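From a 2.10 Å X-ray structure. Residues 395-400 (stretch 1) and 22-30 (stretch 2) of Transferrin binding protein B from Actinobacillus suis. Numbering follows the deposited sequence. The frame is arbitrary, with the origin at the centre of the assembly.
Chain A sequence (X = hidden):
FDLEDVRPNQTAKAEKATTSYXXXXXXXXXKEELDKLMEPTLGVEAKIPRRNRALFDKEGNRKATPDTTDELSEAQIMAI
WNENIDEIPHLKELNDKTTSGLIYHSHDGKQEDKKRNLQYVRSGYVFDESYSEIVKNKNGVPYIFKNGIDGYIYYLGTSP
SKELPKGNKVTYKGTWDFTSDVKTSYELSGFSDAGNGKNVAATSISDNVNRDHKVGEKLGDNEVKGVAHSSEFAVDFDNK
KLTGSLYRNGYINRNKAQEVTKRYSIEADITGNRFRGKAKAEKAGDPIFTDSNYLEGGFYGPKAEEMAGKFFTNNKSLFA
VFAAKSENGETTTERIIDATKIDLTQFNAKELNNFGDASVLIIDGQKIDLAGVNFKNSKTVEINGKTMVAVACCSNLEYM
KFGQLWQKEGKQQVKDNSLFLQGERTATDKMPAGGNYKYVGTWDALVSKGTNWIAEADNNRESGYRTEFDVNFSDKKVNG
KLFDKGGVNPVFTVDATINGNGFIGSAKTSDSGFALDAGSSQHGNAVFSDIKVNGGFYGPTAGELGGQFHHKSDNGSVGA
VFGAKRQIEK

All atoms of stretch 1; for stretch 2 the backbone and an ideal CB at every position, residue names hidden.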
ATOM      1  N   SER A 395      16.170  16.107  10.073  1.00 53.82           N
ATOM      2  CA  SER A 395      17.282  15.634   9.254  1.00 48.41           C
ATOM      3  C   SER A 395      18.163  14.618   9.975  1.00 46.33           C
ATOM      4  O   SER A 395      18.862  13.836   9.332  1.00 54.95           O
ATOM      5  CB  SER A 395      18.138  16.806   8.788  1.00 48.76           C
ATOM      6  OG  SER A 395      18.734  17.442   9.899  1.00 57.20           O
ATOM      7  N   ASN A 396      18.141  14.628  11.304  1.00 36.20           N
ATOM      8  CA  ASN A 396      18.900  13.634  12.065  1.00 49.29           C
ATOM      9  C   ASN A 396      18.133  12.335  12.337  1.00 47.17           C
ATOM     10  O   ASN A 396      18.679  11.408  12.930  1.00 44.00           O
ATOM     11  CB  ASN A 396      19.423  14.219  13.380  1.00 48.84           C
ATOM     12  CG  ASN A 396      18.311  14.565  14.350  1.00 64.15           C
ATOM     13  OD1 ASN A 396      17.150  14.716  13.959  1.00 71.46           O
ATOM     14  ND2 ASN A 396      18.662  14.701  15.628  1.00 61.01           N
ATOM     15  N   LEU A 397      16.873  12.277  11.915  1.00 41.55           N
ATOM     16  CA  LEU A 397      16.067  11.067  12.077  1.00 44.26           C
ATOM     17  C   LEU A 397      15.960  10.330  10.741  1.00 44.85           C
ATOM     18  O   LEU A 397      15.344  10.812   9.798  1.00 40.94           O
ATOM     19  CB  LEU A 397      14.687  11.394  12.664  1.00 41.67           C
ATOM     20  CG  LEU A 397      14.722  12.030  14.064  1.00 43.93           C
ATOM     21  CD1 LEU A 397      13.342  12.454  14.535  1.00 32.24           C
ATOM     22  CD2 LEU A 397      15.342  11.071  15.068  1.00 45.11           C
ATOM     23  N   GLU A 398      16.587   9.163  10.671  1.00 36.48           N
ATOM     24  CA  GLU A 398      16.721   8.411   9.431  1.00 27.73           C
ATOM     25  C   GLU A 398      15.591   7.412   9.204  1.00 35.16           C
ATOM     26  O   GLU A 398      15.291   7.067   8.066  1.00 35.76           O
ATOM     27  CB  GLU A 398      18.040   7.639   9.460  1.00 55.12           C
ATOM     28  CG  GLU A 398      18.665   7.415   8.104  1.00 79.23           C
ATOM     29  CD  GLU A 398      19.315   8.672   7.560  1.00 92.39           C
ATOM     30  OE1 GLU A 398      19.689   9.546   8.374  1.00 94.88           O
ATOM     31  OE2 GLU A 398      19.453   8.784   6.323  1.00 94.22           O
ATOM     32  N   TYR A 399      14.971   6.936  10.280  1.00 34.76           N
ATOM     33  CA  TYR A 399      14.001   5.843  10.161  1.00 31.97           C
ATOM     34  C   TYR A 399      12.603   6.240  10.609  1.00 36.91           C
ATOM     35  O   TYR A 399      11.739   5.389  10.793  1.00 28.70           O
ATOM     36  CB  TYR A 399      14.500   4.612  10.931  1.00 32.73           C
ATOM     37  CG  TYR A 399      15.789   4.090  10.356  1.00 36.97           C
ATOM     38  CD1 TYR A 399      15.778   3.224   9.277  1.00 32.94           C
ATOM     39  CD2 TYR A 399      17.019   4.501  10.858  1.00 36.49           C
ATOM     40  CE1 TYR A 399      16.947   2.762   8.717  1.00 40.12           C
ATOM     41  CE2 TYR A 399      18.202   4.046  10.302  1.00 40.61           C
ATOM     42  CZ  TYR A 399      18.154   3.172   9.232  1.00 42.76           C
ATOM     43  OH  TYR A 399      19.307   2.697   8.664  1.00 49.71           O
ATOM     44  N   MET A 400      12.397   7.538  10.798  1.00 33.37           N
ATOM     45  CA  MET A 400      11.096   8.068  11.182  1.00 31.47           C
ATOM     46  C   MET A 400      10.983   9.527  10.763  1.00 42.00           C
ATOM     47  O   MET A 400      11.988  10.198  10.526  1.00 33.34           O
ATOM     48  CB  MET A 400      10.898   7.968  12.702  1.00 24.62           C
ATOM     49  CG  MET A 400      11.849   8.844  13.522  1.00 34.83           C
ATOM     50  SD  MET A 400      11.359   8.938  15.271  1.00 41.46           S
ATOM     51  CE  MET A 400       9.845   9.899  15.133  1.00 36.73           C
ATOM     52  N   UNK A  22      25.584  13.490  22.836  1.00 94.78           N
ATOM     53  CA  UNK A  22      25.738  13.730  21.406  1.00 73.72           C
ATOM     54  C   UNK A  22      25.069  12.602  20.631  1.00 69.89           C
ATOM     55  O   UNK A  22      25.200  11.434  21.001  1.00 62.31           O
ATOM     56  CB  UNK A  22      27.215  13.848  21.026  1.00 73.72           C
ATOM     57  N   UNK A  23      24.353  12.945  19.562  1.00 60.77           N
ATOM     58  CA  UNK A  23      23.738  11.934  18.704  1.00 57.48           C
ATOM     59  C   UNK A  23      24.737  10.820  18.393  1.00 57.60           C
ATOM     60  O   UNK A  23      25.900  11.092  18.097  1.00 61.17           O
ATOM     61  CB  UNK A  23      23.227  12.567  17.408  1.00 57.48           C
ATOM     62  N   UNK A  24      24.295   9.568  18.443  1.00 54.46           N
ATOM     63  CA  UNK A  24      25.177   8.470  18.064  1.00 64.01           C
ATOM     64  C   UNK A  24      25.424   8.526  16.567  1.00 76.57           C
ATOM     65  O   UNK A  24      24.556   8.956  15.809  1.00 78.13           O
ATOM     66  CB  UNK A  24      24.582   7.119  18.466  1.00 64.01           C
ATOM     67  N   UNK A  25      26.612   8.108  16.141  1.00 90.02           N
ATOM     68  CA  UNK A  25      26.922   8.050  14.721  1.00100.63           C
ATOM     69  C   UNK A  25      26.216   6.850  14.109  1.00102.18           C
ATOM     70  O   UNK A  25      26.182   5.770  14.702  1.00 98.84           O
ATOM     71  CB  UNK A  25      28.432   7.972  14.489  1.00100.63           C
ATOM     72  N   UNK A  26      25.643   7.044  12.929  1.00103.96           N
ATOM     73  CA  UNK A  26      24.903   5.982  12.264  1.00103.95           C
ATOM     74  C   UNK A  26      25.191   5.973  10.771  1.00101.63           C
ATOM     75  O   UNK A  26      25.302   7.028  10.147  1.00103.05           O
ATOM     76  CB  UNK A  26      23.402   6.140  12.512  1.00103.95           C
ATOM     77  N   UNK A  27      25.325   4.779  10.202  1.00103.20           N
ATOM     78  CA  UNK A  27      25.480   4.643   8.761  1.00105.43           C
ATOM     79  C   UNK A  27      24.145   4.988   8.116  1.00 95.89           C
ATOM     80  O   UNK A  27      23.149   4.295   8.332  1.00 94.65           O
ATOM     81  CB  UNK A  27      25.938   3.235   8.375  1.00105.43           C
ATOM     82  N   UNK A  28      24.122   6.069   7.342  1.00 89.35           N
ATOM     83  CA  UNK A  28      22.881   6.548   6.742  1.00 85.40           C
ATOM     84  C   UNK A  28      22.112   5.416   6.071  1.00 73.23           C
ATOM     85  O   UNK A  28      22.711   4.477   5.544  1.00 58.54           O
ATOM     86  CB  UNK A  28      23.176   7.653   5.726  1.00 85.40           C
ATOM     87  N   UNK A  29      20.785   5.505   6.104  1.00 70.12           N
ATOM     88  CA  UNK A  29      19.942   4.495   5.477  1.00 57.65           C
ATOM     89  C   UNK A  29      20.307   4.352   4.007  1.00 71.20           C
ATOM     90  O   UNK A  29      20.417   5.341   3.283  1.00 65.57           O
ATOM     91  CB  UNK A  29      18.462   4.852   5.630  1.00 57.65           C
ATOM     92  N   UNK A  30      20.499   3.115   3.571  1.00 74.72           N
ATOM     93  CA  UNK A  30      20.854   2.859   2.186  1.00 80.06           C
ATOM     94  C   UNK A  30      19.647   3.115   1.289  1.00 83.00           C
ATOM     95  O   UNK A  30      18.583   2.525   1.484  1.00 87.73           O
ATOM     96  CB  UNK A  30      21.364   1.427   2.013  1.00 80.06           C
TER

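Position 22 lies out of reach of stretch 1, so the contact sets no rule for it; the deposited residue is Q22.

Position 23 is the first to face across. Its CA-to-CB bond points toward stretch 1, and its ideal CB stands 5.3 Å from ND2 of N396, leaving room for a short side chain ending in an acceptor. Aspartate or asparagine could bring an oxygen within range; serine would fall short. The deposited residue is D23. With chi1 in the m well, it brings OD2 to 3.3 Å from ND2 of N396, a weak hydrogen bond whose N-H...acceptor angle of 179° is nearly ideal, so length rather than direction weakens it. Its OD1 is hydrogen-bonded elsewhere in the structure.

Positions 24 and 25 are out of reach, and stretch 1 would tolerate almost anything there; they are E24 and E25, the latter poorly ordered.

Position 26 points toward stretch 1, yet its ideal CB finds nothing within 5.5 Å. Small residues would fit without being held, and a longer polar or basic one could reach toward the E398 carboxylate. The residue is T26, whose OG1 comes no closer to stretch 1 than 5.3 Å, to OE1 of E398.

At position 27 CA-to-CB points away; stretch 1 sets no limit on the side chain, and most residues would serve. The backbone makes the approach: its carbonyl O lies 4.2 Å from OH of Y399. The residue is K27, its side chain extended through chi3.

Position 28 points away overall, but its ideal CB is 3.9 Å from OE2 of E398. A carboxylate so close argues against another acid and favours a basic or neutral polar side chain. The residue is K28. Its CE packs 3.3 Å from OE2 of E398, while NZ stops 4.3 Å from that same OE2, beyond a salt bridge.

Position 29 points toward stretch 1, with the ideal CB 3.6 Å from CG of E398 and 3.8 Å from OH of Y399. An aliphatic methylene and a phenol hydroxyl both lie close to the start of the side chain, so an unbranched, partly apolar stem suits it: lysine, arginine, glutamine or methionine. K29 is deposited. Its CG lies 3.8 Å from CE1 of Y399, approaching the ring obliquely. All four chi angles are t, and the extended chain leads its end away, where NZ is hydrogen-bonded elsewhere in the structure.

Position 30 points away from stretch 1, so most residues would do; it is T30.

Stretch 2 22-30: QDEETKKKT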
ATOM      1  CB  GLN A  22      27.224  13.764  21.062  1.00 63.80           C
ATOM      2  CG  GLN A  22      27.606  14.620  19.878  1.00 62.89           C
ATOM      3  CD  GLN A  22      29.114  14.676  19.694  1.00 81.41           C
ATOM      4  OE1 GLN A  22      29.801  13.661  19.822  1.00 72.71           O
ATOM      5  NE2 GLN A  22      29.635  15.866  19.403  1.00 93.20           N
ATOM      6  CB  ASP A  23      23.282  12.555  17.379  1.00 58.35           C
ATOM      7  CG  ASP A  23      22.131  13.540  17.538  1.00 66.06           C
ATOM      8  OD1 ASP A  23      21.556  13.641  18.644  1.00 63.67           O
ATOM      9  OD2 ASP A  23      21.800  14.210  16.534  1.00 67.52           O
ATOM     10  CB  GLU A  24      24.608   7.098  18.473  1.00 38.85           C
ATOM     11  CG  GLU A  24      23.459   6.575  17.628  1.00 77.51           C
ATOM     12  CD  GLU A  24      22.967   5.222  18.118  1.00 85.86           C
ATOM     13  OE1 GLU A  24      23.514   4.724  19.126  1.00 79.70           O
ATOM     14  OE2 GLU A  24      22.042   4.653  17.499  1.00 95.29           O
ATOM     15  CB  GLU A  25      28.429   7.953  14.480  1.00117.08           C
ATOM     16  CG  GLU A  25      28.986   6.540  14.566  1.00129.17           C
ATOM     17  CD  GLU A  25      30.341   6.406  13.895  1.00141.38           C
ATOM     18  OE1 GLU A  25      30.593   5.353  13.273  1.00139.97           O
ATOM     19  OE2 GLU A  25      31.150   7.355  13.982  1.00149.58           O
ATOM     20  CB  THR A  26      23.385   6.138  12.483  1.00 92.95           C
ATOM     21  OG1 THR A  26      22.968   7.431  12.024  1.00 93.53           O
ATOM     22  CG2 THR A  26      23.038   5.993  13.961  1.00 75.73           C
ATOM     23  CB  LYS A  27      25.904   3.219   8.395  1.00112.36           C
ATOM     24  CG  LYS A  27      26.302   3.034   6.935  1.00111.97           C
ATOM     25  CD  LYS A  27      26.502   1.561   6.594  1.00109.67           C
ATOM     26  CE  LYS A  27      26.868   1.372   5.127  1.00104.23           C
ATOM     27  NZ  LYS A  27      25.853   1.966   4.214  1.00 99.41           N
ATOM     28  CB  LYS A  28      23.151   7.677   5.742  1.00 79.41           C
ATOM     29  CG  LYS A  28      23.816   8.895   6.361  1.00 92.38           C
ATOM     30  CD  LYS A  28      23.603  10.148   5.529  1.00 92.24           C
ATOM     31  CE  LYS A  28      22.155  10.611   5.586  1.00 90.27           C
ATOM     32  NZ  LYS A  28      22.049  12.092   5.442  1.00 91.23           N
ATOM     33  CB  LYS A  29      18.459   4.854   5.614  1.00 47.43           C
ATOM     34  CG  LYS A  29      17.503   3.766   5.135  1.00 46.23           C
ATOM     35  CD  LYS A  29      16.034   4.209   5.272  1.00 40.62           C
ATOM     36  CE  LYS A  29      15.080   3.232   4.630  1.00 39.72           C
ATOM     37  NZ  LYS A  29      13.671   3.721   4.689  1.00 41.41           N
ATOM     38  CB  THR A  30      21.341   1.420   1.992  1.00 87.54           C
ATOM     39  OG1 THR A  30      22.339   1.113   2.978  1.00100.85           O
ATOM     40  CG2 THR A  30      21.926   1.244   0.605  1.00 88.84           C
TER
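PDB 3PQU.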